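Side-chain contact in nitric oxide dioxygenase (Rhodothermus marinus DSM 4252, PDB 6WK3), which binds heme as a globin, is probably a nitric oxide dioxygenase, and is here an engineered variant used as a carbene transferase: residues Leu62-Ser67 with Lys123-Phe128. The protein carries 1 engineered substitution. Residues are numbered along the deposited sequence; the frame is centred on the assembly and turned at random.
With HEM (protoporphyrin IX containing Fe), chain E.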
loop_
_atom_site.group_PDB
_atom_site.type_symbol
_atom_site.label_atom_id
_atom_site.label_comp_id
_atom_site.label_asym_id
_atom_site.label_seq_id
_atom_site.Cartn_x
_atom_site.Cartn_y
_atom_site.Cartn_z
ATOM N N LEU A 62 8.196 16.447 -7.563
ATOM C CA LEU A 62 8.232 17.007 -8.910
ATOM C C LEU A 62 6.828 17.139 -9.495
ATOM O O LEU A 62 6.450 18.204 -9.995
ATOM C CB LEU A 62 9.109 16.136 -9.806
ATOM C CG LEU A 62 9.434 16.690 -11.190
ATOM C CD1 LEU A 62 9.897 18.137 -11.098
ATOM C CD2 LEU A 62 10.496 15.822 -11.841
ATOM N N ALA A 63 6.038 16.064 -9.439
ATOM C CA ALA A 63 4.694 16.110 -10.008
ATOM C C ALA A 63 3.829 17.145 -9.296
ATOM O O ALA A 63 3.079 17.884 -9.938
ATOM C CB ALA A 63 4.046 14.725 -9.944
ATOM N N TYR A 64 3.936 17.217 -7.970
ATOM C CA TYR A 64 3.154 18.178 -7.198
ATOM C C TYR A 64 3.517 19.608 -7.568
ATOM O O TYR A 64 2.641 20.470 -7.684
ATOM C CB TYR A 64 3.386 17.933 -5.710
ATOM C CG TYR A 64 2.602 18.813 -4.766
ATOM C CD1 TYR A 64 1.259 19.106 -4.996
ATOM C CD2 TYR A 64 3.199 19.328 -3.625
ATOM C CE1 TYR A 64 0.541 19.896 -4.105
ATOM C CE2 TYR A 64 2.498 20.115 -2.740
ATOM C CZ TYR A 64 1.173 20.396 -2.980
ATOM O OH TYR A 64 0.488 21.178 -2.085
ATOM N N ALA A 65 4.808 19.882 -7.748
ATOM C CA ALA A 65 5.227 21.219 -8.144
ATOM C C ALA A 65 4.775 21.537 -9.565
ATOM O O ALA A 65 4.420 22.680 -9.867
ATOM C CB ALA A 65 6.745 21.351 -8.002
ATOM N N ARG A 66 4.765 20.534 -10.447
ATOM C CA ARG A 66 4.292 20.729 -11.814
ATOM C C ARG A 66 2.783 20.936 -11.883
ATOM O O ARG A 66 2.273 21.362 -12.923
ATOM C CB ARG A 66 4.658 19.522 -12.679
ATOM C CG ARG A 66 6.134 19.346 -12.991
ATOM C CD ARG A 66 6.280 18.574 -14.289
ATOM N NE ARG A 66 7.527 17.827 -14.385
ATOM C CZ ARG A 66 8.588 18.236 -15.071
ATOM N NH1 ARG A 66 8.559 19.396 -15.718
ATOM N NH2 ARG A 66 9.681 17.486 -15.111
ATOM N N SER A 67 2.058 20.621 -10.815
ATOM C CA SER A 67 0.604 20.661 -10.826
ATOM C C SER A 67 0.081 21.447 -9.633
ATOM O O SER A 67 -1.015 21.182 -9.140
ATOM C CB SER A 67 0.029 19.246 -10.841
ATOM O OG SER A 67 -1.358 19.247 -10.548
ATOM N N LYS A 123 6.581 25.391 2.607
ATOM C CA LYS A 123 5.867 25.065 3.837
ATOM C C LYS A 123 4.363 25.079 3.608
ATOM O O LYS A 123 3.653 24.166 4.044
ATOM C CB LYS A 123 6.249 26.040 4.949
ATOM C CG LYS A 123 5.622 25.712 6.291
ATOM C CD LYS A 123 6.090 26.670 7.372
ATOM C CE LYS A 123 5.761 26.138 8.758
ATOM N NZ LYS A 123 4.294 25.940 8.940
ATOM N N GLU A 124 3.861 26.102 2.913
ATOM C CA GLU A 124 2.433 26.166 2.626
ATOM C C GLU A 124 2.009 25.046 1.685
ATOM O O GLU A 124 0.968 24.413 1.894
ATOM C CB GLU A 124 2.072 27.530 2.038
ATOM N N ALA A 125 2.800 24.786 0.642
ATOM C CA ALA A 125 2.484 23.680 -0.255
ATOM C C ALA A 125 2.546 22.348 0.475
ATOM O O ALA A 125 1.765 21.439 0.180
ATOM C CB ALA A 125 3.435 23.681 -1.451
ATOM N N TYR A 126 3.457 22.220 1.438
ATOM C CA TYR A 126 3.512 21.010 2.245
ATOM C C TYR A 126 2.301 20.914 3.162
ATOM O O TYR A 126 1.685 19.849 3.279
ATOM C CB TYR A 126 4.807 20.971 3.060
ATOM C CG TYR A 126 4.902 19.753 3.946
ATOM C CD1 TYR A 126 4.369 19.757 5.232
ATOM C CD2 TYR A 126 5.501 18.589 3.489
ATOM C CE1 TYR A 126 4.429 18.640 6.030
ATOM C CE2 TYR A 126 5.578 17.468 4.285
ATOM C CZ TYR A 126 5.044 17.499 5.554
ATOM O OH TYR A 126 5.121 16.382 6.351
ATOM N N ASP A 127 1.959 22.016 3.837
ATOM C CA ASP A 127 0.851 21.995 4.789
ATOM C C ASP A 127 -0.465 21.680 4.099
ATOM O O ASP A 127 -1.334 21.016 4.676
ATOM C CB ASP A 127 0.755 23.333 5.523
ATOM C CG ASP A 127 1.928 23.569 6.459
ATOM O OD1 ASP A 127 2.633 22.591 6.798
ATOM O OD2 ASP A 127 2.144 24.736 6.851
ATOM N N PHE A 128 -0.640 22.159 2.870
ATOM C CA PHE A 128 -1.830 21.800 2.109
ATOM C C PHE A 128 -1.870 20.299 1.865
ATOM O O PHE A 128 -2.859 19.629 2.186
ATOM C CB PHE A 128 -1.854 22.569 0.787
ATOM C CG PHE A 128 -2.973 22.155 -0.143
ATOM C CD1 PHE A 128 -4.234 22.726 -0.033
ATOM C CD2 PHE A 128 -2.760 21.196 -1.125
ATOM C CE1 PHE A 128 -5.260 22.344 -0.879
ATOM C CE2 PHE A 128 -3.780 20.814 -1.978
ATOM C CZ PHE A 128 -5.035 21.392 -1.857
HETATM C CHA HEM E . 5.125 6.449 1.151
HETATM C CHB HEM E . 4.739 11.125 -0.135
HETATM C CHC HEM E . 4.356 12.183 4.573
HETATM C CHD HEM E . 6.280 7.851 5.646
HETATM C C1A HEM E . 4.992 7.595 0.391
HETATM C C2A HEM E . 4.870 7.664 -1.048
HETATM C C3A HEM E . 4.770 8.947 -1.403
HETATM C C4A HEM E . 4.817 9.751 -0.203
HETATM C CMA HEM E . 4.627 9.484 -2.841
HETATM C CAA HEM E . 4.857 6.461 -2.009
HETATM C CBA HEM E . 3.412 6.009 -2.186
HETATM C CGA HEM E . 3.340 4.962 -3.266
HETATM O O1A HEM E . 3.353 3.753 -2.932
HETATM O O2A HEM E . 3.270 5.334 -4.465
HETATM C C1B HEM E . 4.542 11.836 1.029
HETATM C C2B HEM E . 4.217 13.244 1.146
HETATM C C3B HEM E . 4.124 13.538 2.456
HETATM C C4B HEM E . 4.371 12.320 3.203
HETATM C CMB HEM E . 4.051 14.184 -0.067
HETATM C CAB HEM E . 3.778 14.883 3.140
HETATM C CBB HEM E . 3.134 15.879 2.528
HETATM C C1C HEM E . 4.873 11.121 5.289
HETATM C C2C HEM E . 5.025 11.055 6.723
HETATM C C3C HEM E . 5.569 9.876 7.035
HETATM C C4C HEM E . 5.765 9.123 5.806
HETATM C CMC HEM E . 4.641 12.171 7.717
HETATM C CAC HEM E . 5.884 9.442 8.483
HETATM C CBC HEM E . 6.865 8.579 8.739
HETATM C C1D HEM E . 6.028 7.028 4.563
HETATM C C2D HEM E . 6.090 5.579 4.498
HETATM C C3D HEM E . 5.773 5.206 3.244
HETATM C C4D HEM E . 5.493 6.396 2.479
HETATM C CMD HEM E . 6.467 4.655 5.676
HETATM C CAD HEM E . 5.698 3.782 2.648
HETATM C CBD HEM E . 4.449 3.068 3.150
HETATM C CGD HEM E . 4.105 1.901 2.257
HETATM O O1D HEM E . 4.476 1.920 1.052
HETATM O O2D HEM E . 3.437 0.957 2.756
HETATM N NA HEM E . 4.955 8.889 0.870
HETATM N NB HEM E . 4.623 11.310 2.301
HETATM N NC HEM E . 5.335 9.927 4.769
HETATM N ND HEM E . 5.663 7.477 3.314
HETATM FE FE HEM E . 5.258 9.420 2.808
#
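The ring of Y64 meets helix 116-145 edge-on: the carbonyl of A125 and CD2 of F128 both lie near its plane, at the rim that carries the hydroxyl. The ring of F128 takes that hydroxyl obliquely, and the two aromatic side chains lie aslant to each other rather than stacked. This is helix-to-helix packing in the globin fold, where residues 62-67 at the end of helix 50-66 and residues 123-128 of helix 116-145, distant in sequence, are bridged by the long side chain of Y64. With CG anti to the backbone N (chi1 -178°), the Y64 ring extends from its helix across to the other, and nearly all the contact is made by its far end. CE2 rests on the methyl of A125, CB, at 3.9 Å, while OH donates a short hydrogen bond of 2.6 Å to A125 O. The bond meets the carbonyl oxygen at a bent C=O...donor angle of 126°, and the donor stands 18° out of the carbonyl plane. Both Y64 and A125 are buried, and the bond gives the enclosed hydroxyl a partner, which probably offsets the cost of burying it. A phenylalanine in its place would probably leave A125 O without this donor and the ring edge less firmly tied to helix 116-145. L74 also touches Y64, and V14 of helix 8-16 packs on A125. One residue along helix 116-145, Y126 points its CB away from residues 62-67 and belongs to the heme pocket; its CE2 approaches the vinyl carbon CAB of the heme at 3.4 Å, and its hydroxyl bonds to the backbone oxygen of Y95. Residues 123-128 thus face Y64 through A125 and F128, and the heme through Y126; beside the tyrosine bond F128 CD2 comes within 3.4 Å of Y64 OH.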